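Local coordinates for protein exopolyphosphatase (Aquifex aeolicus, PDB 1T6C) that binds calcium and probably hydrolyses phosphoanhydride bonds as an actin-like-fold Ppx/GppA phosphatase, at residues A[214-227]-A[264-278]. Sequence-based numbering, arbitrary orientation.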
ATOM      1  N   GLY A 214       2.211   5.335   0.250  1.00 10.94           N
ATOM      2  CA  GLY A 214       3.086   6.266   0.928  1.00 10.94           C
ATOM      3  C   GLY A 214       3.487   7.476   0.129  1.00 10.97           C
ATOM      4  O   GLY A 214       3.669   8.576   0.672  1.00 12.19           O
ATOM      5  N   THR A 215       3.631   7.299  -1.178  1.00 10.76           N
ATOM      6  CA  THR A 215       3.949   8.430  -2.022  1.00 10.01           C
ATOM      7  C   THR A 215       2.814   9.458  -2.034  1.00  9.38           C
ATOM      8  O   THR A 215       3.039  10.637  -1.776  1.00  9.84           O
ATOM      9  CB  THR A 215       4.259   7.977  -3.460  1.00 10.44           C
ATOM     10  OG1 THR A 215       5.394   7.075  -3.457  1.00 13.25           O
ATOM     11  CG2 THR A 215       4.647   9.201  -4.274  1.00 12.47           C
ATOM     12  N   ILE A 216       1.620   9.001  -2.365  1.00  9.16           N
ATOM     13  CA  ILE A 216       0.515   9.938  -2.589  1.00 10.61           C
ATOM     14  C   ILE A 216       0.007  10.605  -1.295  1.00 10.64           C
ATOM     15  O   ILE A 216      -0.394  11.780  -1.299  1.00 10.12           O
ATOM     16  CB  ILE A 216      -0.594   9.268  -3.428  1.00 12.15           C
ATOM     17  CG1 ILE A 216      -1.439  10.337  -4.130  1.00 13.13           C
ATOM     18  CG2 ILE A 216      -1.393   8.315  -2.587  1.00 12.72           C
ATOM     19  CD1 ILE A 216      -0.739  11.025  -5.289  1.00 15.35           C
ATOM     20  N   THR A 217       0.065   9.908  -0.164  1.00 10.85           N
ATOM     21  CA  THR A 217      -0.340  10.527   1.087  1.00 10.69           C
ATOM     22  C   THR A 217       0.714  11.537   1.529  1.00  9.96           C
ATOM     23  O   THR A 217       0.379  12.565   2.088  1.00 10.67           O
ATOM     24  CB  THR A 217      -0.605   9.516   2.229  1.00 11.92           C
ATOM     25  OG1 THR A 217       0.500   8.609   2.381  1.00 11.77           O
ATOM     26  CG2 THR A 217      -1.822   8.647   1.908  1.00 13.03           C
ATOM     27  N   THR A 218       1.989  11.246   1.298  1.00 11.09           N
ATOM     28  CA  THR A 218       3.033  12.243   1.562  1.00 11.05           C
ATOM     29  C   THR A 218       2.845  13.457   0.691  1.00 11.43           C
ATOM     30  O   THR A 218       2.931  14.577   1.183  1.00 11.76           O
ATOM     31  CB  THR A 218       4.408  11.646   1.348  1.00 11.36           C
ATOM     32  OG1 THR A 218       4.602  10.569   2.278  1.00 13.60           O
ATOM     33  CG2 THR A 218       5.483  12.670   1.641  1.00 11.15           C
ATOM     34  N   LEU A 219       2.516  13.254  -0.589  1.00 11.11           N
ATOM     35  CA  LEU A 219       2.253  14.376  -1.496  1.00 12.10           C
ATOM     36  C   LEU A 219       1.092  15.234  -1.025  1.00 11.52           C
ATOM     37  O   LEU A 219       1.183  16.464  -1.005  1.00 12.25           O
ATOM     38  CB  LEU A 219       1.991  13.865  -2.915  1.00 13.03           C
ATOM     39  CG  LEU A 219       3.038  13.886  -3.996  1.00 18.45           C
ATOM     40  CD1 LEU A 219       2.329  13.973  -5.324  1.00 18.51           C
ATOM     41  CD2 LEU A 219       4.052  15.006  -3.879  1.00 19.49           C
ATOM     42  N   ALA A 220       0.011  14.589  -0.578  1.00 10.54           N
ATOM     43  CA  ALA A 220      -1.129  15.308  -0.054  1.00 11.24           C
ATOM     44  C   ALA A 220      -0.751  16.114   1.178  1.00 10.73           C
ATOM     45  O   ALA A 220      -1.127  17.287   1.294  1.00 11.35           O
ATOM     46  CB  ALA A 220      -2.276  14.350   0.247  1.00 11.31           C
ATOM     47  N   ALA A 221       0.018  15.537   2.097  1.00 10.18           N
ATOM     48  CA  ALA A 221       0.478  16.271   3.273  1.00 10.61           C
ATOM     49  C   ALA A 221       1.335  17.464   2.869  1.00 11.71           C
ATOM     50  O   ALA A 221       1.232  18.529   3.446  1.00 12.25           O
ATOM     51  CB  ALA A 221       1.263  15.347   4.210  1.00 11.03           C
ATOM     52  N   LEU A 222       2.213  17.289   1.893  1.00 11.16           N
ATOM     53  CA  LEU A 222       3.031  18.406   1.403  1.00 12.81           C
ATOM     54  C   LEU A 222       2.168  19.510   0.773  1.00 13.40           C
ATOM     55  O   LEU A 222       2.301  20.710   1.137  1.00 13.61           O
ATOM     56  CB  LEU A 222       4.085  17.885   0.408  1.00 13.09           C
ATOM     57  CG  LEU A 222       5.177  16.978   0.966  1.00 14.91           C
ATOM     58  CD1 LEU A 222       6.006  16.397  -0.159  1.00 14.98           C
ATOM     59  CD2 LEU A 222       6.075  17.741   1.928  1.00 18.53           C
ATOM     60  N   GLU A 223       1.262  19.124  -0.117  1.00 12.74           N
ATOM     61  CA  GLU A 223       0.417  20.103  -0.834  1.00 12.90           C
ATOM     62  C   GLU A 223      -0.435  20.942   0.113  1.00 13.64           C
ATOM     63  O   GLU A 223      -0.536  22.160  -0.047  1.00 14.32           O
ATOM     64  CB  GLU A 223      -0.454  19.408  -1.866  1.00 13.16           C
ATOM     65  CG  GLU A 223      -1.394  20.340  -2.601  1.00 12.55           C
ATOM     66  CD  GLU A 223      -0.694  21.411  -3.403  1.00 17.21           C
ATOM     67  OE1 GLU A 223       0.495  21.248  -3.772  1.00 18.34           O
ATOM     68  OE2 GLU A 223      -1.333  22.441  -3.663  1.00 16.63           O
ATOM     69  N   TYR A 224      -0.979  20.291   1.136  1.00 13.56           N
ATOM     70  CA  TYR A 224      -1.923  20.891   2.042  1.00 13.75           C
ATOM     71  C   TYR A 224      -1.319  21.317   3.375  1.00 14.33           C
ATOM     72  O   TYR A 224      -2.058  21.695   4.279  1.00 15.59           O
ATOM     73  CB  TYR A 224      -3.132  19.975   2.201  1.00 14.21           C
ATOM     74  CG  TYR A 224      -3.911  19.921   0.905  1.00 15.19           C
ATOM     75  CD1 TYR A 224      -4.611  21.043   0.457  1.00 17.15           C
ATOM     76  CD2 TYR A 224      -3.861  18.800   0.061  1.00 13.46           C
ATOM     77  CE1 TYR A 224      -5.308  21.014  -0.760  1.00 19.87           C
ATOM     78  CE2 TYR A 224      -4.557  18.778  -1.150  1.00 16.90           C
ATOM     79  CZ  TYR A 224      -5.283  19.881  -1.547  1.00 17.75           C
ATOM     80  OH  TYR A 224      -5.942  19.899  -2.757  1.00 19.86           O
ATOM     81  N   ASN A 225       0.011  21.312   3.477  1.00 14.01           N
ATOM     82  CA  ASN A 225       0.697  21.825   4.673  1.00 15.85           C
ATOM     83  C   ASN A 225       0.273  21.132   5.938  1.00 14.68           C
ATOM     84  O   ASN A 225       0.033  21.769   6.967  1.00 15.08           O
ATOM     85  CB  ASN A 225       0.478  23.338   4.816  1.00 16.84           C
ATOM     86  CG  ASN A 225       0.930  24.097   3.616  1.00 21.27           C
ATOM     87  OD1 ASN A 225       2.076  23.989   3.225  1.00 25.86           O
ATOM     88  ND2 ASN A 225       0.027  24.885   3.022  1.00 29.48           N
ATOM     89  N   VAL A 226       0.176  19.805   5.844  1.00 13.65           N
ATOM     90  CA  VAL A 226      -0.205  18.952   6.969  1.00 12.91           C
ATOM     91  C   VAL A 226       1.071  18.452   7.640  1.00 12.74           C
ATOM     92  O   VAL A 226       1.862  17.648   7.090  1.00 13.93           O
ATOM     93  CB  VAL A 226      -1.043  17.742   6.533  1.00 11.92           C
ATOM     94  CG1 VAL A 226      -1.476  16.937   7.757  1.00 12.56           C
ATOM     95  CG2 VAL A 226      -2.287  18.224   5.761  1.00 13.55           C
ATOM     96  N   TYR A 227       1.272  18.930   8.872  1.00 12.73           N
ATOM     97  CA  TYR A 227       2.417  18.521   9.649  1.00 12.15           C
ATOM     98  C   TYR A 227       2.095  18.727  11.130  1.00 12.03           C
ATOM     99  O   TYR A 227       1.720  19.826  11.503  1.00 12.22           O
ATOM    100  CB  TYR A 227       3.614  19.390   9.310  1.00 12.95           C
ATOM    101  CG  TYR A 227       4.795  19.153  10.208  1.00 11.83           C
ATOM    102  CD1 TYR A 227       5.658  18.091  10.007  1.00 15.86           C
ATOM    103  CD2 TYR A 227       5.028  19.992  11.291  1.00 14.87           C
ATOM    104  CE1 TYR A 227       6.724  17.886  10.849  1.00 15.93           C
ATOM    105  CE2 TYR A 227       6.103  19.778  12.135  1.00 15.46           C
ATOM    106  CZ  TYR A 227       6.928  18.744  11.915  1.00 17.50           C
ATOM    107  OH  TYR A 227       7.997  18.540  12.779  1.00 18.42           O
ATOM    108  N   ARG A 264       9.919  18.090   5.616  1.00 15.18           N
ATOM    109  CA  ARG A 264       9.927  17.249   6.814  1.00 16.37           C
ATOM    110  C   ARG A 264       9.041  16.021   6.740  1.00 15.20           C
ATOM    111  O   ARG A 264       9.346  15.003   7.355  1.00 15.46           O
ATOM    112  CB  ARG A 264       9.445  18.074   8.008  1.00 17.50           C
ATOM    113  CG  ARG A 264      10.415  19.078   8.480  1.00 23.06           C
ATOM    114  CD  ARG A 264       9.935  19.840   9.695  1.00 25.13           C
ATOM    115  NE  ARG A 264      10.823  20.989   9.829  1.00 30.10           N
ATOM    116  CZ  ARG A 264      12.026  20.933  10.360  1.00 31.01           C
ATOM    117  NH1 ARG A 264      12.467  19.806  10.913  1.00 31.49           N
ATOM    118  NH2 ARG A 264      12.762  22.041  10.398  1.00 36.70           N
ATOM    119  N   GLN A 265       7.958  16.099   5.980  1.00 15.44           N
ATOM    120  CA  GLN A 265       7.019  14.987   5.881  1.00 14.97           C
ATOM    121  C   GLN A 265       7.574  13.800   5.108  1.00 15.65           C
ATOM    122  O   GLN A 265       7.111  12.669   5.280  1.00 16.22           O
ATOM    123  CB  GLN A 265       5.709  15.460   5.263  1.00 15.80           C
ATOM    124  CG  GLN A 265       5.025  16.518   6.111  1.00 16.75           C
ATOM    125  CD  GLN A 265       5.232  17.929   5.587  1.00 16.60           C
ATOM    126  OE1 GLN A 265       6.362  18.314   5.201  1.00 17.42           O
ATOM    127  NE2 GLN A 265       4.136  18.701   5.510  1.00 15.99           N
ATOM    128  N   VAL A 266       8.577  14.047   4.269  1.00 14.30           N
ATOM    129  CA  VAL A 266       9.255  12.956   3.556  1.00 14.28           C
ATOM    130  C   VAL A 266      10.086  12.102   4.495  1.00 15.02           C
ATOM    131  O   VAL A 266      11.038  12.605   5.089  1.00 15.42           O
ATOM    132  CB  VAL A 266      10.157  13.531   2.414  1.00 12.73           C
ATOM    133  CG1 VAL A 266      10.827  12.415   1.646  1.00 14.43           C
ATOM    134  CG2 VAL A 266       9.279  14.390   1.477  1.00 12.39           C
ATOM    135  N   GLU A 267       9.736  10.827   4.628  1.00 15.92           N
ATOM    136  CA  GLU A 267      10.581   9.919   5.417  1.00 19.11           C
ATOM    137  C   GLU A 267      11.922   9.719   4.750  1.00 19.60           C
ATOM    138  O   GLU A 267      11.984   9.488   3.550  1.00 17.40           O
ATOM    139  CB  GLU A 267       9.913   8.565   5.581  1.00 20.68           C
ATOM    140  CG  GLU A 267       8.684   8.599   6.458  1.00 25.17           C
ATOM    141  CD  GLU A 267       7.929   7.292   6.445  1.00 32.56           C
ATOM    142  OE1 GLU A 267       8.357   6.315   5.758  1.00 36.81           O
ATOM    143  OE2 GLU A 267       6.892   7.249   7.127  1.00 37.49           O
ATOM    144  N   ASP A 268      12.990   9.733   5.561  1.00 20.57           N
ATOM    145  CA  ASP A 268      14.374   9.508   5.115  1.00 22.17           C
ATOM    146  C   ASP A 268      14.458   8.265   4.227  1.00 21.39           C
ATOM    147  O   ASP A 268      15.088   8.282   3.156  1.00 21.03           O
ATOM    148  CB  ASP A 268      15.299   9.286   6.324  1.00 24.30           C
ATOM    149  CG  ASP A 268      15.498  10.547   7.180  1.00 29.64           C
ATOM    150  OD1 ASP A 268      15.539  11.657   6.610  1.00 37.72           O
ATOM    151  OD2 ASP A 268      15.630  10.530   8.436  1.00 38.49           O
ATOM    152  N   ARG A 269      13.788   7.202   4.655  1.00 20.44           N
ATOM    153  CA  ARG A 269      13.894   5.911   3.978  1.00 21.45           C
ATOM    154  C   ARG A 269      13.174   5.882   2.615  1.00 19.89           C
ATOM    155  O   ARG A 269      13.426   4.995   1.796  1.00 19.76           O
ATOM    156  CB  ARG A 269      13.417   4.779   4.894  1.00 22.86           C
ATOM    157  CG  ARG A 269      11.935   4.786   5.168  1.00 27.69           C
ATOM    158  CD  ARG A 269      11.510   3.736   6.214  1.00 34.86           C
ATOM    159  NE  ARG A 269      10.137   3.924   6.694  1.00 40.52           N
ATOM    160  CZ  ARG A 269       9.789   4.590   7.798  1.00 45.57           C
ATOM    161  NH1 ARG A 269      10.698   5.193   8.571  1.00 46.79           N
ATOM    162  NH2 ARG A 269       8.503   4.666   8.134  1.00 47.89           N
ATOM    163  N   ARG A 270      12.282   6.846   2.373  1.00 17.66           N
ATOM    164  CA  ARG A 270      11.581   6.998   1.100  1.00 18.30           C
ATOM    165  C   ARG A 270      12.109   8.126   0.234  1.00 15.45           C
ATOM    166  O   ARG A 270      11.649   8.296  -0.876  1.00 14.37           O
ATOM    167  CB  ARG A 270      10.119   7.315   1.374  1.00 19.33           C
ATOM    168  CG  ARG A 270       9.352   6.165   1.947  1.00 26.51           C
ATOM    169  CD  ARG A 270       7.989   6.027   1.283  1.00 34.01           C
ATOM    170  NE  ARG A 270       6.944   6.714   2.028  1.00 37.45           N
ATOM    171  CZ  ARG A 270       6.453   6.250   3.165  1.00 40.09           C
ATOM    172  NH1 ARG A 270       6.915   5.113   3.675  1.00 41.08           N
ATOM    173  NH2 ARG A 270       5.492   6.917   3.797  1.00 41.66           N
ATOM    174  N   ALA A 271      13.073   8.885   0.729  1.00 13.01           N
ATOM    175  CA  ALA A 271      13.473  10.133   0.087  1.00 12.36           C
ATOM    176  C   ALA A 271      14.000   9.937  -1.341  1.00 13.12           C
ATOM    177  O   ALA A 271      13.645  10.714  -2.242  1.00 13.97           O
ATOM    178  CB  ALA A 271      14.499  10.841   0.948  1.00 12.84           C
ATOM    179  N   LYS A 272      14.805   8.901  -1.572  1.00 12.44           N
ATOM    180  CA  LYS A 272      15.333   8.676  -2.932  1.00 12.56           C
ATOM    181  C   LYS A 272      14.251   8.200  -3.912  1.00 12.52           C
ATOM    182  O   LYS A 272      14.141   8.728  -5.035  1.00 11.35           O
ATOM    183  CB  LYS A 272      16.510   7.710  -2.897  1.00 13.64           C
ATOM    184  CG  LYS A 272      17.258   7.614  -4.202  1.00 16.34           C
ATOM    185  CD  LYS A 272      18.715   7.305  -3.921  1.00 22.78           C
ATOM    186  CE  LYS A 272      19.263   6.419  -4.945  1.00 27.12           C
ATOM    187  NZ  LYS A 272      20.682   6.173  -4.629  1.00 28.00           N
ATOM    188  N   VAL A 273      13.428   7.251  -3.486  1.00 10.89           N
ATOM    189  CA  VAL A 273      12.389   6.718  -4.379  1.00 11.57           C
ATOM    190  C   VAL A 273      11.118   7.534  -4.574  1.00 11.60           C
ATOM    191  O   VAL A 273      10.342   7.209  -5.474  1.00 10.26           O
ATOM    192  CB  VAL A 273      11.975   5.276  -3.981  1.00 11.82           C
ATOM    193  CG1 VAL A 273      13.197   4.373  -3.943  1.00 13.93           C
ATOM    194  CG2 VAL A 273      11.228   5.288  -2.652  1.00 13.27           C
ATOM    195  N   ILE A 274      10.898   8.585  -3.776  1.00 11.48           N
ATOM    196  CA  ILE A 274       9.641   9.328  -3.862  1.00 11.89           C
ATOM    197  C   ILE A 274       9.449   9.920  -5.234  1.00 10.77           C
ATOM    198  O   ILE A 274       8.306   9.963  -5.693  1.00  9.98           O
ATOM    199  CB  ILE A 274       9.502  10.398  -2.738  1.00 12.50           C
ATOM    200  CG1 ILE A 274       8.038  10.866  -2.690  1.00 14.66           C
ATOM    201  CG2 ILE A 274      10.519  11.519  -2.892  1.00 13.64           C
ATOM    202  CD1 ILE A 274       7.783  11.779  -1.527  1.00 18.36           C
ATOM    203  N   LEU A 275      10.515  10.328  -5.931  1.00  9.62           N
ATOM    204  CA  LEU A 275      10.321  10.961  -7.246  1.00  9.50           C
ATOM    205  C   LEU A 275       9.665   9.989  -8.247  1.00  9.26           C
ATOM    206  O   LEU A 275       8.716  10.330  -8.961  1.00 10.09           O
ATOM    207  CB  LEU A 275      11.663  11.482  -7.791  1.00  9.63           C
ATOM    208  CG  LEU A 275      11.572  12.227  -9.121  1.00 10.66           C
ATOM    209  CD1 LEU A 275      10.784  13.541  -8.962  1.00 12.39           C
ATOM    210  CD2 LEU A 275      12.967  12.476  -9.693  1.00 12.18           C
ATOM    211  N   ALA A 276      10.137   8.764  -8.288  1.00  9.56           N
ATOM    212  CA  ALA A 276       9.568   7.710  -9.126  1.00  9.41           C
ATOM    213  C   ALA A 276       8.131   7.469  -8.782  1.00  9.20           C
ATOM    214  O   ALA A 276       7.294   7.289  -9.682  1.00 10.06           O
ATOM    215  CB  ALA A 276      10.380   6.383  -9.004  1.00  9.70           C
ATOM    216  N   GLY A 277       7.807   7.457  -7.490  1.00  9.10           N
ATOM    217  CA  GLY A 277       6.433   7.308  -7.065  1.00  9.59           C
ATOM    218  C   GLY A 277       5.562   8.418  -7.594  1.00  9.56           C
ATOM    219  O   GLY A 277       4.469   8.176  -8.074  1.00  9.01           O
ATOM    220  N   ILE A 278       6.029   9.653  -7.456  1.00  8.94           N
ATOM    221  CA  ILE A 278       5.241  10.796  -7.923  1.00  9.22           C
ATOM    222  C   ILE A 278       5.010  10.657  -9.420  1.00  8.68           C
ATOM    223  O   ILE A 278       3.906  10.912  -9.903  1.00  9.49           O
ATOM    224  CB  ILE A 278       5.944  12.110  -7.602  1.00  9.77           C
ATOM    225  CG1 ILE A 278       6.036  12.326  -6.100  1.00 11.02           C
ATOM    226  CG2 ILE A 278       5.165  13.277  -8.199  1.00 10.52           C
ATOM    227  CD1 ILE A 278       7.006  13.441  -5.736  1.00 12.30           C
TER
HETATM  228  O   HOH W   1       7.285   9.806   3.132  1.00 27.20           O
HETATM  229  O   HOH W   2       3.905  21.198   3.445  1.00 35.43           O
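The guanidinium of Arg270 lies with one face over the CA of Gly214, whose lack of a side chain lets it come close, and its edge is turned to Thr218 OG1. Arg270 also pairs by charge alone with Glu267, which Arg269 shares. Thr218 OG1 itself hydrogen-bonds to Gly214 O (2.7 Å) and accepts a hydrogen bond from a water that in turn accepts from Glu267 N, so the water bridges helix and loop. At the far end, Gln265 CG sits at the edge of the Tyr227 ring, while Arg264 CD approaches that ring obliquely. The Gln265 chain, bent at chi2 (101°), swings NE2 round to Val226 O (3.0 Å, 159° at the hydrogen), approaching from above the carbonyl plane. A second water joins Gln265 NE2 to Leu222 O, just where a Schellman motif at Asn225 ends the helix. Gln265 OE1 lies 3.3 Å from Leu222 CD2.

Between these ends carbon contacts prevail. Thr215 CG2 rests on the Gly277-Ile278 peptide, 3.5 Å from Ile278 N, and Leu219 CD2 meets Ile278 CD1 at 3.8 Å. Thr215 OG1 hydrogen-bonds to Gln145 OE1, next in sequence to the calcium ligand Gly146. Helix 214-223, which follows strand 208-212 of the six-stranded sheet, crosses segment 274-278 of helix 274-288 nearly perpendicularly (-91°), with Trp247 and Phe251 of helix 241-251 packing on Leu219 and Ile278.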